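Organic hydroperoxide resistance protein (Elizabethkingia anophelis NUHP1, PDB 6D9N) probably reduces organic hydroperoxides with a pair of redox-active cysteines, as other members of the OsmC/Ohr family do, and so protects the bacterium from peroxide stress. Local coordinates at residues B[18-21]-B[25-28]; B[69-74]-B[82-87]; B[124-129]-B[141-146]. One frame throughout, in Å; residues are numbered along the deposited sequence.

Contact 1: residues B[18-21]-B[25-28]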
ATOM      1  N   THR B  18       7.162   9.253  -5.794  1.00  8.25           N
ATOM      2  CA  THR B  18       8.272   8.927  -6.684  1.00  8.96           C
ATOM      3  C   THR B  18       9.298   8.132  -5.909  1.00  8.33           C
ATOM      4  O   THR B  18       9.697   8.541  -4.811  1.00  9.16           O
ATOM      5  CB  THR B  18       8.922  10.208  -7.215  1.00 10.81           C
ATOM      6  OG1 THR B  18       7.950  10.936  -7.968  1.00 12.70           O
ATOM      7  CG2 THR B  18      10.088   9.863  -8.159  1.00 11.22           C
ATOM      8  N   ALA B  19       9.740   7.025  -6.499  1.00  8.21           N
ATOM      9  CA  ALA B  19      10.793   6.185  -5.943  1.00  8.00           C
ATOM     10  C   ALA B  19      12.023   6.250  -6.851  1.00  7.97           C
ATOM     11  O   ALA B  19      11.913   6.164  -8.087  1.00  8.92           O
ATOM     12  CB  ALA B  19      10.328   4.728  -5.841  1.00  9.32           C
ATOM     13  N   THR B  20      13.200   6.346  -6.226  1.00  8.62           N
ATOM     14  CA  THR B  20      14.485   6.461  -6.901  1.00 11.04           C
ATOM     15  C   THR B  20      15.512   5.717  -6.065  1.00 11.42           C
ATOM     16  O   THR B  20      15.214   5.144  -5.025  1.00 11.54           O
ATOM     17  CB  THR B  20      14.923   7.951  -6.945  1.00 12.88           C
ATOM     18  OG1 THR B  20      14.826   8.521  -5.613  1.00 13.84           O
ATOM     19  CG2 THR B  20      14.059   8.731  -7.917  1.00 14.37           C
ATOM     20  N   GLY B  21      16.762   5.762  -6.510  1.00 14.02           N
ATOM     21  CA  GLY B  21      17.896   5.354  -5.694  1.00 16.20           C
ATOM     22  C   GLY B  21      18.249   3.893  -5.761  1.00 17.13           C
ATOM     23  O   GLY B  21      19.202   3.468  -5.084  1.00 17.88           O
ATOM     24  N   GLY B  25      17.095   2.631  -1.789  1.00 10.47           N
ATOM     25  CA  GLY B  25      16.053   3.459  -2.364  1.00 10.45           C
ATOM     26  C   GLY B  25      15.624   4.646  -1.524  1.00  9.79           C
ATOM     27  O   GLY B  25      15.881   4.760  -0.331  1.00  9.92           O
ATOM     28  N   HIS B  26      14.882   5.513  -2.200  1.00 10.00           N
ATOM     29  CA  HIS B  26      14.324   6.710  -1.604  1.00 10.00           C
ATOM     30  C   HIS B  26      12.919   6.878  -2.155  1.00  9.19           C
ATOM     31  O   HIS B  26      12.692   6.637  -3.343  1.00 10.14           O
ATOM     32  CB  HIS B  26      15.185   7.907  -2.042  1.00 11.57           C
ATOM     33  CG  HIS B  26      14.812   9.192  -1.396  1.00 11.73           C
ATOM     34  ND1 HIS B  26      15.188   9.503  -0.112  1.00 12.17           N
ATOM     35  CD2 HIS B  26      14.070  10.238  -1.841  1.00 12.27           C
ATOM     36  CE1 HIS B  26      14.706  10.698   0.209  1.00 13.00           C
ATOM     37  NE2 HIS B  26      14.045  11.173  -0.835  1.00 13.08           N
ATOM     38  N   VAL B  27      11.973   7.287  -1.306  1.00  9.04           N
ATOM     39  CA  VAL B  27      10.617   7.552  -1.771  0.61  9.07           C
ATOM     40  C   VAL B  27      10.152   8.894  -1.219  1.00  9.05           C
ATOM     41  O   VAL B  27      10.481   9.279  -0.087  1.00 10.73           O
ATOM     42  CB  VAL B  27       9.655   6.360  -1.489  0.61 10.72           C
ATOM     43  CG1 VAL B  27       9.416   6.138   0.002  0.61 11.57           C
ATOM     44  CG2 VAL B  27       8.359   6.471  -2.286  0.61 10.42           C
ATOM     45  N   LYS B  28       9.416   9.624  -2.054  1.00  9.67           N
ATOM     46  CA  LYS B  28       8.944  10.967  -1.685  1.00 11.49           C
ATOM     47  C   LYS B  28       7.554  11.176  -2.257  1.00 10.75           C
ATOM     48  O   LYS B  28       7.362  10.979  -3.463  1.00 12.28           O
ATOM     49  CB  LYS B  28       9.869  12.042  -2.283  1.00 13.68           C
ATOM     50  CG  LYS B  28       9.599  13.473  -1.861  1.00 16.01           C
ATOM     51  CD  LYS B  28      10.521  14.474  -2.562  1.00 18.93           C
ATOM     52  CE  LYS B  28      10.259  15.897  -2.128  1.00 21.92           C
ATOM     53  NZ  LYS B  28      11.214  16.854  -2.764  1.00 24.30           N
TER
HETATM   54  O   HOH W   1       7.551  13.039  -5.527  1.00 26.55           O
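T18 and T20 pair with K28 and H26 at the turn end of an antiparallel beta hairpin, in which strand 11-20 folds back into strand 25-29. Four backbone hydrogen bonds hold the strands together. T18 N donates to K28 O at 2.9 Å and K28 N returns a bond to T18 O at 3.0 Å; T20 and H26 repeat the exchange nearer the turn. Between these pairs lies the non-hydrogen-bonded pair of A19 and V27, where the strands draw in and weaker CA-H...O contacts help: V27 CA lies 3.3 Å from T18 O, and A19 CA is equally far from H26 O. G21 has a positive phi of 88° and lies close against G25, a place that suits residues without side chains.

The side chains divide between two faces. A19 and V27, small and apolar, share the face that packs on S63 of the second subunit, a strand of which also pairs with T18 and A19. On the other face T20 and H26 lie side by side, with T20 OG1 at the edge of the imidazole, near its plane, and 3.6 Å from H26 CB. T20 packs on E83 of the second subunit, which also bonds weakly to G21 N. The histidine's CG stands anti to the backbone N (chi1 -174°), carrying the ring to hydrogen bonds with E37 at ND1 and E35 at NE2; two carboxylate partners would probably favour its protonated form. A water donates to K28 O at 2.9 Å and makes a weak 3.2 Å bond with T18 OG1.

Contact 2: residues B[69-74]-B[82-87]; sequences ALNLVI and GETTVT
T84 meets L70, N71 and I74 where the long helix 54-77 packs over the mixed beta sheet of the OsmC-like fold, in the loop that leads into strand 85-94. Its side chain can be followed outward from CB, which lies 4.0 Å from L70 CD2, the end of a leucine that crosses it at a slant. There the threonine branches into a polar and an apolar arm. With chi1 at 61°, OG1 sits between the backbone N and the carbonyl carbon, which turns it to N71. The asparagine's ND2 donates to OG1 over 2.8 Å in a nearly straight bond (162° at the hydrogen), and OG1 lies close to the amide plane. OG1 also bonds to D67 OD1, one helical turn back, while N71 ND2 has a second acceptor in D67 O, so the amide and the hydroxyl help to fix each other's rotation.

The other arm, CG2, points to the aliphatic side chains of the helix, L70 and I74. I74 CD1 reaches it tip to tip at 3.7 Å, and L70 CD2 adds a contact on the same methyl. Threonine thus suits a buried place lined by both amide and aliphatic groups. L70, an apolar residue directed at the sheet, continues to V86, with L70 CD2 4.4 Å from V86 CG2. Across the dimer interface T84 O accepts a bond from T20 of the second subunit. The backbone N of T84 is served by a water that accepts from it at 3.0 Å and donates to N71 OD1 at 2.7 Å.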
ATOM      1  N   ALA B  69     -11.956   3.233   7.365  1.00  8.12           N
ATOM      2  CA  ALA B  69     -13.229   2.705   6.879  1.00  8.58           C
ATOM      3  C   ALA B  69     -14.100   2.260   8.042  1.00  8.28           C
ATOM      4  O   ALA B  69     -15.304   2.532   8.072  1.00  8.60           O
ATOM      5  CB  ALA B  69     -12.958   1.526   5.936  1.00  8.60           C
ATOM      6  N   LEU B  70     -13.503   1.595   9.040  1.00  8.09           N
ATOM      7  CA  LEU B  70     -14.233   1.153  10.223  1.00  8.35           C
ATOM      8  C   LEU B  70     -14.853   2.339  10.954  1.00  7.74           C
ATOM      9  O   LEU B  70     -16.009   2.279  11.383  1.00  8.37           O
ATOM     10  CB  LEU B  70     -13.249   0.377  11.091  1.00  8.14           C
ATOM     11  CG  LEU B  70     -13.835  -0.168  12.392  1.00  9.48           C
ATOM     12  CD1 LEU B  70     -15.001  -1.103  12.129  1.00 11.19           C
ATOM     13  CD2 LEU B  70     -12.716  -0.875  13.134  1.00 10.21           C
ATOM     14  N   ASN B  71     -14.099   3.430  11.107  1.00  8.86           N
ATOM     15  CA  ASN B  71     -14.646   4.600  11.787  1.00  9.56           C
ATOM     16  C   ASN B  71     -15.733   5.264  10.968  1.00  9.31           C
ATOM     17  O   ASN B  71     -16.720   5.754  11.546  1.00 10.16           O
ATOM     18  CB  ASN B  71     -13.519   5.526  12.218  1.00 10.32           C
ATOM     19  CG  ASN B  71     -12.887   5.044  13.487  1.00 11.53           C
ATOM     20  OD1 ASN B  71     -13.253   5.490  14.573  1.00 13.76           O
ATOM     21  ND2 ASN B  71     -12.049   4.037  13.395  1.00 12.04           N
ATOM     22  N   LEU B  72     -15.627   5.259   9.637  1.00  9.07           N
ATOM     23  CA  LEU B  72     -16.723   5.796   8.834  1.00 10.07           C
ATOM     24  C   LEU B  72     -17.998   4.981   9.036  1.00  9.48           C
ATOM     25  O   LEU B  72     -19.107   5.535   9.163  1.00 10.72           O
ATOM     26  CB  LEU B  72     -16.294   5.822   7.370  1.00 12.19           C
ATOM     27  CG  LEU B  72     -17.323   6.436   6.433  1.00 14.53           C
ATOM     28  CD1 LEU B  72     -17.749   7.876   6.845  1.00 17.14           C
ATOM     29  CD2 LEU B  72     -16.732   6.407   5.012  1.00 15.52           C
ATOM     30  N   VAL B  73     -17.861   3.659   9.045  1.00  9.08           N
ATOM     31  CA  VAL B  73     -19.011   2.779   9.251  1.00  9.27           C
ATOM     32  C   VAL B  73     -19.627   3.012  10.633  1.00  8.79           C
ATOM     33  O   VAL B  73     -20.848   3.091  10.779  1.00 10.04           O
ATOM     34  CB  VAL B  73     -18.574   1.315   9.041  1.00 11.21           C
ATOM     35  CG1 VAL B  73     -19.634   0.312   9.532  1.00 12.63           C
ATOM     36  CG2 VAL B  73     -18.239   1.063   7.584  1.00 11.82           C
ATOM     37  N   ILE B  74     -18.792   3.106  11.667  1.00  8.61           N
ATOM     38  CA  ILE B  74     -19.279   3.369  13.028  1.00  9.51           C
ATOM     39  C   ILE B  74     -20.056   4.683  13.090  1.00  9.77           C
ATOM     40  O   ILE B  74     -21.156   4.753  13.669  1.00 10.46           O
ATOM     41  CB  ILE B  74     -18.091   3.350  14.008  1.00  9.02           C
ATOM     42  CG1 ILE B  74     -17.597   1.921  14.203  1.00  8.94           C
ATOM     43  CG2 ILE B  74     -18.501   3.991  15.322  1.00  9.90           C
ATOM     44  CD1 ILE B  74     -16.241   1.847  14.940  1.00  9.59           C
ATOM     45  N   GLY B  82     -15.585   2.608  21.910  1.00 10.29           N
ATOM     46  CA  GLY B  82     -14.316   3.189  22.269  1.00 10.52           C
ATOM     47  C   GLY B  82     -13.430   3.395  21.050  1.00 10.20           C
ATOM     48  O   GLY B  82     -13.778   3.059  19.926  1.00 10.87           O
ATOM     49  N   GLU B  83     -12.233   3.910  21.286  1.00 10.78           N
ATOM     50  CA  GLU B  83     -11.322   4.160  20.166  1.00 10.95           C
ATOM     51  C   GLU B  83     -10.844   2.830  19.585  1.00  9.47           C
ATOM     52  O   GLU B  83     -10.406   1.947  20.334  1.00 10.49           O
ATOM     53  CB  GLU B  83     -10.148   5.009  20.634  1.00 12.36           C
ATOM     54  CG  GLU B  83      -9.161   5.352  19.496  1.00 14.21           C
ATOM     55  CD  GLU B  83      -8.081   6.301  19.958  1.00 16.63           C
ATOM     56  OE1 GLU B  83      -8.405   7.464  20.302  1.00 19.17           O
ATOM     57  OE2 GLU B  83      -6.916   5.874  19.956  1.00 17.58           O
ATOM     58  N   THR B  84     -10.991   2.675  18.271  1.00  8.80           N
ATOM     59  CA  THR B  84     -10.640   1.410  17.628  1.00  8.67           C
ATOM     60  C   THR B  84      -9.140   1.319  17.364  1.00  8.72           C
ATOM     61  O   THR B  84      -8.416   2.333  17.320  1.00  9.36           O
ATOM     62  CB  THR B  84     -11.391   1.265  16.289  1.00  8.56           C
ATOM     63  OG1 THR B  84     -11.023   2.335  15.418  1.00  8.95           O
ATOM     64  CG2 THR B  84     -12.884   1.285  16.490  1.00  9.74           C
ATOM     65  N   THR B  85      -8.674   0.081  17.196  1.00  8.86           N
ATOM     66  CA  THR B  85      -7.302  -0.222  16.795  0.86  9.04           C
ATOM     67  C   THR B  85      -7.345  -1.246  15.674  1.00  8.87           C
ATOM     68  O   THR B  85      -8.134  -2.200  15.726  1.00 10.13           O
ATOM     69  CB  THR B  85      -6.554  -0.821  18.002  0.86 10.65           C
ATOM     70  OG1 THR B  85      -6.667   0.088  19.109  0.86 11.09           O
ATOM     71  CG2 THR B  85      -5.066  -1.115  17.707  0.86 12.57           C
ATOM     72  N   VAL B  86      -6.475  -1.105  14.677  1.00  8.36           N
ATOM     73  CA  VAL B  86      -6.349  -2.137  13.654  1.00  8.38           C
ATOM     74  C   VAL B  86      -4.870  -2.466  13.502  1.00  8.52           C
ATOM     75  O   VAL B  86      -4.035  -1.552  13.362  1.00  9.28           O
ATOM     76  CB  VAL B  86      -6.907  -1.665  12.298  1.00  9.40           C
ATOM     77  CG1 VAL B  86      -6.627  -2.701  11.196  1.00 11.20           C
ATOM     78  CG2 VAL B  86      -8.405  -1.351  12.406  1.00  9.79           C
ATOM     79  N   THR B  87      -4.558  -3.760  13.485  1.00  8.61           N
ATOM     80  CA  THR B  87      -3.224  -4.225  13.122  0.86  9.16           C
ATOM     81  C   THR B  87      -3.258  -4.952  11.786  1.00  9.19           C
ATOM     82  O   THR B  87      -4.221  -5.663  11.472  1.00 11.01           O
ATOM     83  CB  THR B  87      -2.663  -5.156  14.198  0.86 10.74           C
ATOM     84  OG1 THR B  87      -3.469  -6.343  14.298  0.86 13.08           O
ATOM     85  CG2 THR B  87      -2.536  -4.422  15.524  0.86 10.56           C
TER
HETATM   86  O   HOH W   2     -11.651   5.148  16.753  1.00 11.86           O

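Contact 3: residues B[124-129]-B[141-146]; sequences KAHQVC and VKLTVS
H126 and L143 make the chief apolar contact, a CH-pi interaction. L143 CD2 sits over one face of the imidazole, 3.7 Å from its centroid and 19° off the ring normal, displaced to the rim: its closest ring atoms are H126 CG and H126 CD2, each 3.6 Å away. The two side chains run past each other in opposite directions. H126 presents its ring because CG stands anti to the backbone N (chi1 -163°), which carries it out from the helix to the strand. A branched leucine can set one methyl on the ring while it also packs on I122 of helix 115-128 and L106 of the neighbouring strand.

This is the packing of helix 115-128 on the mixed sheet, where strand 141-146 lies parallel to strand 100-109 and forms an edge within the chain. C129 follows the helix directly, at the N-cap position of helix 130-135, and its sulfur is joined to C65 in a disulfide, consistent with the redox-active cysteine pair of Ohr proteins.

The polar link is a water in the imidazole plane, 2.9 Å from H126 NE2 and donating to V141 O at 2.8 Å; through ND1 the ring bonds directly to S132 OG.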
ATOM      1  N   LYS B 124     -18.766  -4.623   7.105  1.00 10.95           N
ATOM      2  CA  LYS B 124     -18.981  -3.436   6.278  1.00 11.71           C
ATOM      3  C   LYS B 124     -17.662  -2.737   5.979  1.00 10.59           C
ATOM      4  O   LYS B 124     -17.447  -2.299   4.843  1.00 11.30           O
ATOM      5  CB  LYS B 124     -19.983  -2.475   6.955  1.00 15.09           C
ATOM      6  CG  LYS B 124     -21.415  -2.973   6.885  1.00 18.93           C
ATOM      7  CD  LYS B 124     -22.379  -2.079   7.633  1.00 22.30           C
ATOM      8  CE  LYS B 124     -23.806  -2.652   7.588  1.00 25.63           C
ATOM      9  NZ  LYS B 124     -24.747  -2.068   8.598  1.00 28.21           N
ATOM     10  N   ALA B 125     -16.798  -2.581   6.987  1.00 10.01           N
ATOM     11  CA  ALA B 125     -15.524  -1.909   6.765  1.00  9.53           C
ATOM     12  C   ALA B 125     -14.710  -2.596   5.680  1.00  9.10           C
ATOM     13  O   ALA B 125     -14.030  -1.933   4.896  1.00  9.73           O
ATOM     14  CB  ALA B 125     -14.746  -1.875   8.066  1.00 10.05           C
ATOM     15  N   HIS B 126     -14.780  -3.935   5.622  1.00  9.22           N
ATOM     16  CA  HIS B 126     -14.026  -4.700   4.642  1.00  9.74           C
ATOM     17  C   HIS B 126     -14.529  -4.501   3.221  1.00 10.98           C
ATOM     18  O   HIS B 126     -13.776  -4.750   2.273  1.00 11.89           O
ATOM     19  CB  HIS B 126     -14.021  -6.169   5.096  1.00 10.03           C
ATOM     20  CG  HIS B 126     -12.992  -7.075   4.479  1.00 10.55           C
ATOM     21  ND1 HIS B 126     -11.685  -6.715   4.208  1.00 10.52           N
ATOM     22  CD2 HIS B 126     -13.089  -8.409   4.222  1.00 11.82           C
ATOM     23  CE1 HIS B 126     -11.042  -7.789   3.776  1.00 11.52           C
ATOM     24  NE2 HIS B 126     -11.868  -8.825   3.767  1.00 12.33           N
ATOM     25  N   GLN B 127     -15.762  -4.012   3.041  1.00 11.27           N
ATOM     26  CA  GLN B 127     -16.256  -3.625   1.741  1.00 12.34           C
ATOM     27  C   GLN B 127     -15.965  -2.165   1.426  1.00 11.50           C
ATOM     28  O   GLN B 127     -15.963  -1.799   0.248  1.00 12.22           O
ATOM     29  CB  GLN B 127     -17.762  -3.909   1.642  1.00 15.17           C
ATOM     30  CG  GLN B 127     -18.097  -5.405   1.766  1.00 16.92           C
ATOM     31  CD  GLN B 127     -17.416  -6.300   0.668  1.00 18.91           C
ATOM     32  OE1 GLN B 127     -17.403  -5.974  -0.560  1.00 21.40           O
ATOM     33  NE2 GLN B 127     -16.805  -7.403   1.118  1.00 18.25           N
ATOM     34  N   VAL B 128     -15.732  -1.324   2.433  1.00 11.45           N
ATOM     35  CA  VAL B 128     -15.492   0.100   2.208  1.00 11.25           C
ATOM     36  C   VAL B 128     -14.033   0.368   1.869  1.00 10.45           C
ATOM     37  O   VAL B 128     -13.743   1.128   0.945  1.00 11.03           O
ATOM     38  CB  VAL B 128     -15.938   0.884   3.465  1.00 10.98           C
ATOM     39  CG1 VAL B 128     -15.471   2.346   3.418  1.00 12.16           C
ATOM     40  CG2 VAL B 128     -17.445   0.808   3.618  1.00 12.27           C
ATOM     41  N   CYS B 129     -13.122  -0.255   2.614  0.70 10.19           N
ATOM     42  CA  CYS B 129     -11.674  -0.055   2.508  0.70 10.17           C
ATOM     43  C   CYS B 129     -11.145  -0.324   1.095  0.70  8.87           C
ATOM     44  O   CYS B 129     -11.216  -1.475   0.618  0.70  8.58           O
ATOM     45  CB  CYS B 129     -11.030  -1.017   3.508  0.70 12.19           C
ATOM     46  SG  CYS B 129      -9.255  -1.132   3.496  0.70 11.54           S
ATOM     47  N   VAL B 141      -6.233 -12.642   2.931  1.00 19.56           N
ATOM     48  CA  VAL B 141      -6.477 -11.591   3.944  1.00 16.38           C
ATOM     49  C   VAL B 141      -7.326 -12.204   5.047  1.00 15.25           C
ATOM     50  O   VAL B 141      -8.568 -12.302   4.944  1.00 16.32           O
ATOM     51  CB  VAL B 141      -7.095 -10.269   3.434  1.00 15.35           C
ATOM     52  CG1 VAL B 141      -7.118  -9.288   4.585  1.00 14.01           C
ATOM     53  CG2 VAL B 141      -6.301  -9.657   2.284  1.00 14.91           C
ATOM     54  N   LYS B 142      -6.668 -12.605   6.111  1.00 14.69           N
ATOM     55  CA  LYS B 142      -7.368 -13.171   7.261  1.00 14.67           C
ATOM     56  C   LYS B 142      -7.778 -12.014   8.152  1.00 13.98           C
ATOM     57  O   LYS B 142      -6.922 -11.288   8.628  1.00 16.93           O
ATOM     58  CB  LYS B 142      -6.426 -14.075   8.043  1.00 17.44           C
ATOM     59  CG  LYS B 142      -7.030 -14.548   9.371  1.00 23.00           C
ATOM     60  CD  LYS B 142      -6.233 -15.691  10.012  1.00 27.43           C
ATOM     61  CE  LYS B 142      -6.714 -15.902  11.449  1.00 29.68           C
ATOM     62  NZ  LYS B 142      -6.336 -14.666  12.188  1.00 30.49           N
ATOM     63  N   LEU B 143      -9.071 -11.874   8.422  1.00 11.86           N
ATOM     64  CA  LEU B 143      -9.627 -10.716   9.133  1.00 11.60           C
ATOM     65  C   LEU B 143     -10.390 -11.223  10.355  1.00 12.01           C
ATOM     66  O   LEU B 143     -11.307 -12.042  10.230  1.00 14.06           O
ATOM     67  CB  LEU B 143     -10.585  -9.981   8.200  1.00 12.29           C
ATOM     68  CG  LEU B 143     -11.436  -8.881   8.841  1.00 12.21           C
ATOM     69  CD1 LEU B 143     -10.625  -7.791   9.534  1.00 12.56           C
ATOM     70  CD2 LEU B 143     -12.347  -8.269   7.788  1.00 13.01           C
ATOM     71  N   THR B 144     -10.008 -10.739  11.533  1.00 11.94           N
ATOM     72  CA  THR B 144     -10.676 -11.078  12.782  1.00 11.78           C
ATOM     73  C   THR B 144     -10.942  -9.808  13.574  1.00 11.09           C
ATOM     74  O   THR B 144     -10.352  -8.752  13.319  1.00 10.55           O
ATOM     75  CB  THR B 144      -9.827 -12.053  13.648  1.00 13.87           C
ATOM     76  OG1 THR B 144      -8.526 -11.506  13.870  1.00 15.24           O
ATOM     77  CG2 THR B 144      -9.670 -13.424  12.968  1.00 15.06           C
ATOM     78  N   VAL B 145     -11.857  -9.931  14.537  1.00 11.60           N
ATOM     79  CA  VAL B 145     -12.253  -8.787  15.351  1.00 11.22           C
ATOM     80  C   VAL B 145     -12.358  -9.200  16.804  1.00 11.36           C
ATOM     81  O   VAL B 145     -12.789 -10.311  17.110  1.00 13.73           O
ATOM     82  CB  VAL B 145     -13.575  -8.138  14.853  1.00 12.18           C
ATOM     83  CG1 VAL B 145     -14.815  -9.032  15.062  1.00 13.38           C
ATOM     84  CG2 VAL B 145     -13.832  -6.762  15.498  1.00 12.62           C
ATOM     85  N   SER B 146     -11.976  -8.289  17.695  1.00 11.06           N
ATOM     86  CA  SER B 146     -12.208  -8.408  19.128  1.00 10.95           C
ATOM     87  C   SER B 146     -12.956  -7.177  19.630  1.00 10.83           C
ATOM     88  O   SER B 146     -13.029  -6.137  18.949  1.00 10.77           O
ATOM     89  CB  SER B 146     -10.896  -8.587  19.896  1.00 11.70           C
ATOM     90  OG  SER B 146      -9.952  -7.579  19.555  1.00 12.05           O
TER
HETATM   91  O   HOH W   3     -10.811 -11.452   3.425  1.00 16.42           O

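Overall arrangement
Contacts 2 and 3 are neighbours, their centres 10 Å apart, and both reach the mixed sheet, to which they bring helices 54-77 and 115-128. The helices touch each other directly: A69 CB lies 3.7 Å from V128 CG1, and L70 CA 3.8 Å from A125 CB. Contact 3 includes C129 of the C65-C129 disulfide, probably the redox centre, and A69 of contact 2 packs on that cysteine. Contact 1 lies on the opposite side of the chain's centre, 31 Å from each of the others between centres and about 20 Å between nearest atoms. All three touch the second subunit, whose hairpin lies against the 82-87 segment of contact 2, its T20 bonding to E83.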